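Local coordinates for N-acetyltransferase (Escherichia coli, PDB 6GTQ), which is the toxin of the AtaR-AtaT toxin-antitoxin pair, a GNAT-family enzyme that probably transfers acetyl groups from acetyl-CoA to aminoacyl-tRNA and is neutralised by the antitoxin AtaR, at residues Val61-Tyr65 / Ala100-Leu105; Gly111-Val115 / Phe146-Phe152. The protein carries 1 engineered substitution. All blocks are in the same frame, centred on the assembly; numbering follows the deposited sequence.

Contact 1: Val61-Tyr65 / Ala100-Leu105; sequences VLGYY and AIDRSL
Strand 61-65 runs antiparallel to the strand end 100-101; 102-105 turns away, with 103-105 in helical phi/psi. G63 faces I101 in a non-hydrogen-bonded pair, CA to CA 4.1 Å. Y64 and A100 form a hydrogen-bonded pair: Y64 N donates to A100 O at 2.8 Å and A100 N to Y64 O at 3.0 Å. Past the G63/I101 pair, D102 N donates to L62 O at 3.1 Å. L62 (phi/psi -118/21) and G63 (158/154) both face L52 on strand 48-53, a classic beta bulge. A CB on G63 would collide with I101 CD1, so glycine fits here. I101 (mm) lies on that same side of the sheet. On the opposite face Y64 takes chi1 p with chi2 at 90°, and its CE2 is 3.6 Å from A100 CB. Y64 OH reaches on to L30 O of helix 28-36. In the GNAT fold the end of strand 90-101 leads into the loop that normally holds the acetyl-CoA pyrophosphate; the same role is likely here. The turn at D102 is an Asx turn. D102 (chi1 t) accepts at OD2 from S104 N at 3.2 Å and from S104 OG (chi1 p) at 2.7 Å, and OD1 bonds D24 N. L62 (mt) lies along this turn: CD2 is 3.7 Å from both D102 OD2 and S104 OG, while CB is 3.7 Å from CD1 of L105 (mt).

Contact 2: Gly111-Val115 / Phe146-Phe152; sequences GATLV and FFKSLGF. Engineered in segment 146-152: F147 (natural residue Tyr).
V115 is the main bump of helix 110-129 on this side, and four side chains of 146-152 make its hollow. Segment 111-115 is regular helix. Segment 146-152 starts in helix 141-149 and leaves it through a Schellman motif, with F152 N bonded to F147 O at 3.1 Å and G151 N to K148 O at 3.1 Å. G151 has phi 101°, where a side chain would jam against the preceding carbonyl. This reversal lets F152 point back at the same helix as F146. The closest CA atoms are those of A112 and L150, 7.4 Å apart. V115 has chi1 t. Its CG2 meets ring edges, F146 CE2 at 4.0 Å and F147 CE1 at 3.8 Å; F147 is engineered, Tyr in nature. V115 CG1 meets the edge of F152 at CE1, 3.7 Å. L150 (mt) wedges CD1 against V115 CG1 at 3.8 Å and sets CD2 3.9 Å from A112 CB. F146 (chi1 t) drives its ring tip at the backbone: CZ is 3.4 Å from A112 N and 3.5 Å from G111 C. A CB on G111 would be tight against CZ, so the small residues G111 and A112 give the ring room. In GNAT enzymes these two helices flank the acetyl-CoA site. The antitoxin chain also lies here, packing on A112, F146 and L150 and bonding S149 OG through a basic side chain. The touching side chains are all apolar, so shape and burial, not polar pairing, hold the two segments together.

How the contacts relate
Contact 1 closes before contact 2 opens along the chain, and their centres are about 15 Å apart. Strand 90-101 and helix 110-129 follow each other and tie the two together. Contact 1 joins strands 61-74 and 90-101 of the mixed sheet. Contact 2 sets the start of helix 110-129 against the end of helix 141-149. They touch directly: Y65 CE2 is 3.4 Å from L114 O, and I101 CG1 is 3.7 Å from G111 N. The side chain of L114 packs on both strands, its CD2 3.8 Å from I101 CD1 and 3.7 Å from Y64 O, while V115 points toward 146-152. Strand 90-101, the turn after it and helix 110-129 match the GNAT core that usually binds acetyl-CoA.

Contact 1: Val61-Tyr65 / Ala100-Leu105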
ATOM      1  N   VAL A  61     -17.543  -2.044  -3.996  1.00 57.64           N
ATOM      2  CA  VAL A  61     -16.083  -2.077  -3.883  1.00 54.79           C
ATOM      3  C   VAL A  61     -15.438  -2.629  -5.146  1.00 58.64           C
ATOM      4  O   VAL A  61     -15.723  -3.766  -5.534  1.00 60.14           O
ATOM      5  CB  VAL A  61     -15.615  -2.810  -2.595  1.00 56.03           C
ATOM      6  CG1 VAL A  61     -14.090  -2.956  -2.547  1.00 54.14           C
ATOM      7  CG2 VAL A  61     -16.128  -2.091  -1.353  1.00 54.64           C
ATOM      8  N   LEU A  62     -14.554  -1.827  -5.767  1.00 52.91           N
ATOM      9  CA  LEU A  62     -13.833  -2.198  -6.983  1.00 53.83           C
ATOM     10  C   LEU A  62     -12.308  -2.232  -6.781  1.00 56.47           C
ATOM     11  O   LEU A  62     -11.538  -2.182  -7.738  1.00 57.28           O
ATOM     12  CB  LEU A  62     -14.240  -1.299  -8.174  1.00 55.54           C
ATOM     13  CG  LEU A  62     -15.680  -1.470  -8.707  1.00 61.53           C
ATOM     14  CD1 LEU A  62     -16.011  -0.398  -9.706  1.00 63.27           C
ATOM     15  CD2 LEU A  62     -15.908  -2.848  -9.310  1.00 63.24           C
ATOM     16  N   GLY A  63     -11.896  -2.366  -5.534  1.00 50.88           N
ATOM     17  CA  GLY A  63     -10.493  -2.398  -5.164  1.00 49.43           C
ATOM     18  C   GLY A  63     -10.291  -2.037  -3.716  1.00 52.69           C
ATOM     19  O   GLY A  63     -11.117  -1.338  -3.123  1.00 51.95           O
ATOM     20  N   TYR A  64      -9.190  -2.527  -3.137  1.00 49.25           N
ATOM     21  CA  TYR A  64      -8.844  -2.275  -1.745  1.00 47.19           C
ATOM     22  C   TYR A  64      -7.352  -2.367  -1.450  1.00 49.47           C
ATOM     23  O   TYR A  64      -6.576  -2.936  -2.228  1.00 51.21           O
ATOM     24  CB  TYR A  64      -9.624  -3.227  -0.813  1.00 48.64           C
ATOM     25  CG  TYR A  64      -9.111  -4.653  -0.714  1.00 50.72           C
ATOM     26  CD1 TYR A  64      -8.157  -5.011   0.240  1.00 50.04           C
ATOM     27  CD2 TYR A  64      -9.662  -5.669  -1.496  1.00 54.17           C
ATOM     28  CE1 TYR A  64      -7.727  -6.331   0.379  1.00 51.11           C
ATOM     29  CE2 TYR A  64      -9.261  -7.000  -1.344  1.00 55.08           C
ATOM     30  CZ  TYR A  64      -8.287  -7.322  -0.411  1.00 58.94           C
ATOM     31  OH  TYR A  64      -7.878  -8.620  -0.256  1.00 58.45           O
ATOM     32  N   TYR A  65      -6.973  -1.850  -0.286  1.00 42.69           N
ATOM     33  CA  TYR A  65      -5.623  -1.960   0.255  1.00 40.34           C
ATOM     34  C   TYR A  65      -5.693  -1.985   1.783  1.00 43.58           C
ATOM     35  O   TYR A  65      -6.666  -1.500   2.354  1.00 41.88           O
ATOM     36  CB  TYR A  65      -4.624  -0.929  -0.332  1.00 39.14           C
ATOM     37  CG  TYR A  65      -4.661   0.472   0.240  1.00 37.85           C
ATOM     38  CD1 TYR A  65      -4.057   0.764   1.463  1.00 38.06           C
ATOM     39  CD2 TYR A  65      -5.173   1.536  -0.502  1.00 38.82           C
ATOM     40  CE1 TYR A  65      -4.050   2.057   1.978  1.00 36.92           C
ATOM     41  CE2 TYR A  65      -5.152   2.841  -0.007  1.00 39.20           C
ATOM     42  CZ  TYR A  65      -4.589   3.095   1.234  1.00 45.95           C
ATOM     43  OH  TYR A  65      -4.587   4.366   1.748  1.00 48.32           O
ATOM     44  N   ALA A 100      -5.546  -5.114  -4.011  1.00 54.65           N
ATOM     45  CA  ALA A 100      -6.358  -5.815  -5.009  1.00 55.19           C
ATOM     46  C   ALA A 100      -7.236  -4.834  -5.753  1.00 56.90           C
ATOM     47  O   ALA A 100      -7.835  -3.961  -5.130  1.00 54.06           O
ATOM     48  CB  ALA A 100      -7.209  -6.886  -4.342  1.00 56.23           C
ATOM     49  N   ILE A 101      -7.301  -4.974  -7.084  1.00 56.22           N
ATOM     50  CA  ILE A 101      -8.130  -4.155  -7.981  1.00 57.21           C
ATOM     51  C   ILE A 101      -9.024  -5.097  -8.774  1.00 65.86           C
ATOM     52  O   ILE A 101      -8.528  -6.068  -9.350  1.00 68.78           O
ATOM     53  CB  ILE A 101      -7.268  -3.239  -8.922  1.00 60.42           C
ATOM     54  CG1 ILE A 101      -6.370  -2.234  -8.126  1.00 57.85           C
ATOM     55  CG2 ILE A 101      -8.115  -2.522  -9.983  1.00 61.87           C
ATOM     56  CD1 ILE A 101      -7.079  -1.079  -7.329  1.00 55.70           C
ATOM     57  N   ASP A 102     -10.335  -4.802  -8.822  1.00 62.72           N
ATOM     58  CA  ASP A 102     -11.307  -5.586  -9.581  1.00 65.05           C
ATOM     59  C   ASP A 102     -10.938  -5.616 -11.069  1.00 71.51           C
ATOM     60  O   ASP A 102     -10.493  -4.600 -11.606  1.00 70.80           O
ATOM     61  CB  ASP A 102     -12.722  -5.023  -9.385  1.00 66.92           C
ATOM     62  CG  ASP A 102     -13.811  -5.934  -9.907  1.00 78.79           C
ATOM     63  OD1 ASP A 102     -14.171  -6.894  -9.197  1.00 78.46           O
ATOM     64  OD2 ASP A 102     -14.301  -5.689 -11.030  1.00 86.42           O
ATOM     65  N   ARG A 103     -11.131  -6.786 -11.720  1.00 71.21           N
ATOM     66  CA  ARG A 103     -10.834  -7.066 -13.135  1.00 74.67           C
ATOM     67  C   ARG A 103     -11.418  -6.035 -14.103  1.00 79.43           C
ATOM     68  O   ARG A 103     -10.785  -5.740 -15.118  1.00 80.68           O
ATOM     69  CB  ARG A 103     -11.319  -8.471 -13.526  1.00 78.41           C
ATOM     70  CG  ARG A 103     -10.427  -9.615 -13.066  1.00 88.04           C
ATOM     71  CD  ARG A 103     -11.120 -10.945 -13.314  1.00103.40           C
ATOM     72  NE  ARG A 103     -10.265 -12.084 -12.977  1.00118.34           N
ATOM     73  CZ  ARG A 103      -9.607 -12.821 -13.866  1.00141.81           C
ATOM     74  NH1 ARG A 103      -8.849 -13.833 -13.465  1.00132.17           N
ATOM     75  NH2 ARG A 103      -9.711 -12.561 -15.163  1.00135.23           N
ATOM     76  N   SER A 104     -12.614  -5.488 -13.780  1.00 75.00           N
ATOM     77  CA  SER A 104     -13.307  -4.472 -14.572  1.00 76.56           C
ATOM     78  C   SER A 104     -12.528  -3.156 -14.669  1.00 81.85           C
ATOM     79  O   SER A 104     -12.669  -2.437 -15.659  1.00 84.76           O
ATOM     80  CB  SER A 104     -14.707  -4.219 -14.022  1.00 77.73           C
ATOM     81  OG  SER A 104     -14.680  -3.606 -12.745  1.00 79.21           O
ATOM     82  N   LEU A 105     -11.703  -2.846 -13.655  1.00 76.32           N
ATOM     83  CA  LEU A 105     -10.915  -1.614 -13.623  1.00 75.32           C
ATOM     84  C   LEU A 105      -9.476  -1.771 -14.110  1.00 83.05           C
ATOM     85  O   LEU A 105      -8.845  -0.767 -14.453  1.00 83.37           O
ATOM     86  CB  LEU A 105     -10.943  -0.978 -12.225  1.00 70.94           C
ATOM     87  CG  LEU A 105     -12.237  -0.263 -11.818  1.00 74.33           C
ATOM     88  CD1 LEU A 105     -12.041   0.470 -10.526  1.00 70.38           C
ATOM     89  CD2 LEU A 105     -12.698   0.741 -12.881  1.00 78.77           C
TER

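Contact 2: Gly111-Val115 / Phe146-Phe152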
ATOM      1  N   GLY A 111      -4.351   0.531  -9.418  1.00 60.66           N
ATOM      2  CA  GLY A 111      -3.427  -0.063  -8.456  1.00 58.07           C
ATOM      3  C   GLY A 111      -2.394   0.946  -7.987  1.00 59.35           C
ATOM      4  O   GLY A 111      -2.176   1.103  -6.784  1.00 56.31           O
ATOM      5  N   ALA A 112      -1.787   1.669  -8.946  1.00 57.45           N
ATOM      6  CA  ALA A 112      -0.808   2.730  -8.711  1.00 56.40           C
ATOM      7  C   ALA A 112      -1.439   3.921  -7.961  1.00 58.97           C
ATOM      8  O   ALA A 112      -0.794   4.472  -7.072  1.00 57.20           O
ATOM      9  CB  ALA A 112      -0.201   3.185 -10.031  1.00 59.28           C
ATOM     10  N   THR A 113      -2.703   4.291  -8.287  1.00 56.72           N
ATOM     11  CA  THR A 113      -3.433   5.386  -7.622  1.00 55.69           C
ATOM     12  C   THR A 113      -3.691   5.040  -6.139  1.00 57.75           C
ATOM     13  O   THR A 113      -3.621   5.923  -5.282  1.00 56.27           O
ATOM     14  CB  THR A 113      -4.694   5.772  -8.421  1.00 62.28           C
ATOM     15  OG1 THR A 113      -4.310   6.078  -9.762  1.00 65.49           O
ATOM     16  CG2 THR A 113      -5.433   6.979  -7.832  1.00 58.78           C
ATOM     17  N   LEU A 114      -3.938   3.745  -5.844  1.00 54.61           N
ATOM     18  CA  LEU A 114      -4.161   3.233  -4.491  1.00 52.56           C
ATOM     19  C   LEU A 114      -2.878   3.261  -3.657  1.00 52.62           C
ATOM     20  O   LEU A 114      -2.932   3.588  -2.471  1.00 49.50           O
ATOM     21  CB  LEU A 114      -4.796   1.832  -4.530  1.00 53.07           C
ATOM     22  CG  LEU A 114      -6.273   1.780  -4.149  1.00 58.04           C
ATOM     23  CD1 LEU A 114      -7.151   2.365  -5.241  1.00 60.37           C
ATOM     24  CD2 LEU A 114      -6.704   0.364  -3.827  1.00 60.14           C
ATOM     25  N   VAL A 115      -1.723   2.969  -4.291  1.00 49.08           N
ATOM     26  CA  VAL A 115      -0.400   3.038  -3.648  1.00 47.28           C
ATOM     27  C   VAL A 115      -0.084   4.519  -3.309  1.00 49.06           C
ATOM     28  O   VAL A 115       0.377   4.802  -2.211  1.00 46.91           O
ATOM     29  CB  VAL A 115       0.710   2.367  -4.506  1.00 51.58           C
ATOM     30  CG1 VAL A 115       2.090   2.536  -3.872  1.00 50.09           C
ATOM     31  CG2 VAL A 115       0.411   0.890  -4.730  1.00 51.97           C
ATOM     32  N   PHE A 146       5.424  -4.633 -10.645  1.00 67.15           N
ATOM     33  CA  PHE A 146       4.552  -3.475 -10.436  1.00 64.37           C
ATOM     34  C   PHE A 146       5.117  -2.527  -9.367  1.00 65.81           C
ATOM     35  O   PHE A 146       5.168  -1.316  -9.592  1.00 66.34           O
ATOM     36  CB  PHE A 146       3.119  -3.925 -10.081  1.00 64.84           C
ATOM     37  CG  PHE A 146       2.219  -2.839  -9.538  1.00 63.59           C
ATOM     38  CD1 PHE A 146       1.612  -1.925 -10.391  1.00 67.59           C
ATOM     39  CD2 PHE A 146       1.962  -2.743  -8.175  1.00 61.57           C
ATOM     40  CE1 PHE A 146       0.777  -0.923  -9.884  1.00 66.38           C
ATOM     41  CE2 PHE A 146       1.142  -1.734  -7.673  1.00 62.29           C
ATOM     42  CZ  PHE A 146       0.544  -0.840  -8.531  1.00 61.53           C
ATOM     43  N   PHE A 147       5.538  -3.075  -8.212  1.00 59.09           N
ATOM     44  CA  PHE A 147       6.094  -2.266  -7.136  1.00 55.86           C
ATOM     45  C   PHE A 147       7.448  -1.672  -7.515  1.00 60.42           C
ATOM     46  O   PHE A 147       7.694  -0.516  -7.175  1.00 59.03           O
ATOM     47  CB  PHE A 147       6.111  -3.019  -5.797  1.00 55.66           C
ATOM     48  CG  PHE A 147       4.721  -3.178  -5.217  1.00 55.22           C
ATOM     49  CD1 PHE A 147       3.944  -2.063  -4.910  1.00 56.31           C
ATOM     50  CD2 PHE A 147       4.196  -4.440  -4.961  1.00 57.62           C
ATOM     51  CE1 PHE A 147       2.653  -2.209  -4.397  1.00 56.49           C
ATOM     52  CE2 PHE A 147       2.908  -4.586  -4.441  1.00 59.50           C
ATOM     53  CZ  PHE A 147       2.139  -3.471  -4.173  1.00 56.24           C
ATOM     54  N   LYS A 148       8.275  -2.413  -8.298  1.00 59.34           N
ATOM     55  CA  LYS A 148       9.567  -1.939  -8.812  1.00 60.29           C
ATOM     56  C   LYS A 148       9.378  -0.749  -9.761  1.00 66.17           C
ATOM     57  O   LYS A 148      10.166   0.194  -9.709  1.00 65.71           O
ATOM     58  CB  LYS A 148      10.340  -3.062  -9.527  1.00 65.17           C
ATOM     59  CG  LYS A 148      11.199  -3.918  -8.608  1.00 74.39           C
ATOM     60  CD  LYS A 148      12.394  -4.486  -9.349  1.00 87.82           C
ATOM     61  CE  LYS A 148      12.452  -5.995  -9.310  1.00103.21           C
ATOM     62  NZ  LYS A 148      11.699  -6.623 -10.433  1.00114.99           N
ATOM     63  N   SER A 149       8.319  -0.782 -10.609  1.00 65.49           N
ATOM     64  CA  SER A 149       7.987   0.289 -11.565  1.00 66.77           C
ATOM     65  C   SER A 149       7.496   1.565 -10.864  1.00 68.07           C
ATOM     66  O   SER A 149       7.556   2.655 -11.439  1.00 67.99           O
ATOM     67  CB  SER A 149       6.977  -0.191 -12.604  1.00 72.54           C
ATOM     68  OG  SER A 149       5.685  -0.368 -12.048  1.00 78.82           O
ATOM     69  N   LEU A 150       7.024   1.423  -9.616  1.00 62.37           N
ATOM     70  CA  LEU A 150       6.586   2.542  -8.800  1.00 59.49           C
ATOM     71  C   LEU A 150       7.749   3.130  -7.997  1.00 61.13           C
ATOM     72  O   LEU A 150       7.572   4.168  -7.368  1.00 60.32           O
ATOM     73  CB  LEU A 150       5.431   2.136  -7.884  1.00 57.82           C
ATOM     74  CG  LEU A 150       4.089   1.826  -8.543  1.00 62.91           C
ATOM     75  CD1 LEU A 150       3.039   1.585  -7.477  1.00 60.96           C
ATOM     76  CD2 LEU A 150       3.635   2.956  -9.471  1.00 65.69           C
ATOM     77  N   GLY A 151       8.918   2.480  -8.046  1.00 56.57           N
ATOM     78  CA  GLY A 151      10.140   2.943  -7.392  1.00 55.07           C
ATOM     79  C   GLY A 151      10.510   2.283  -6.077  1.00 56.08           C
ATOM     80  O   GLY A 151      11.431   2.749  -5.393  1.00 54.85           O
ATOM     81  N   PHE A 152       9.804   1.200  -5.701  1.00 50.82           N
ATOM     82  CA  PHE A 152      10.106   0.476  -4.462  1.00 48.68           C
ATOM     83  C   PHE A 152      11.428  -0.290  -4.616  1.00 55.52           C
ATOM     84  O   PHE A 152      11.703  -0.833  -5.688  1.00 58.48           O
ATOM     85  CB  PHE A 152       8.965  -0.468  -4.082  1.00 48.84           C
ATOM     86  CG  PHE A 152       7.740   0.171  -3.475  1.00 47.65           C
ATOM     87  CD1 PHE A 152       6.806   0.823  -4.273  1.00 50.40           C
ATOM     88  CD2 PHE A 152       7.468   0.038  -2.119  1.00 47.92           C
ATOM     89  CE1 PHE A 152       5.648   1.369  -3.718  1.00 49.66           C
ATOM     90  CE2 PHE A 152       6.320   0.605  -1.558  1.00 49.12           C
ATOM     91  CZ  PHE A 152       5.413   1.256  -2.363  1.00 47.66           C
TER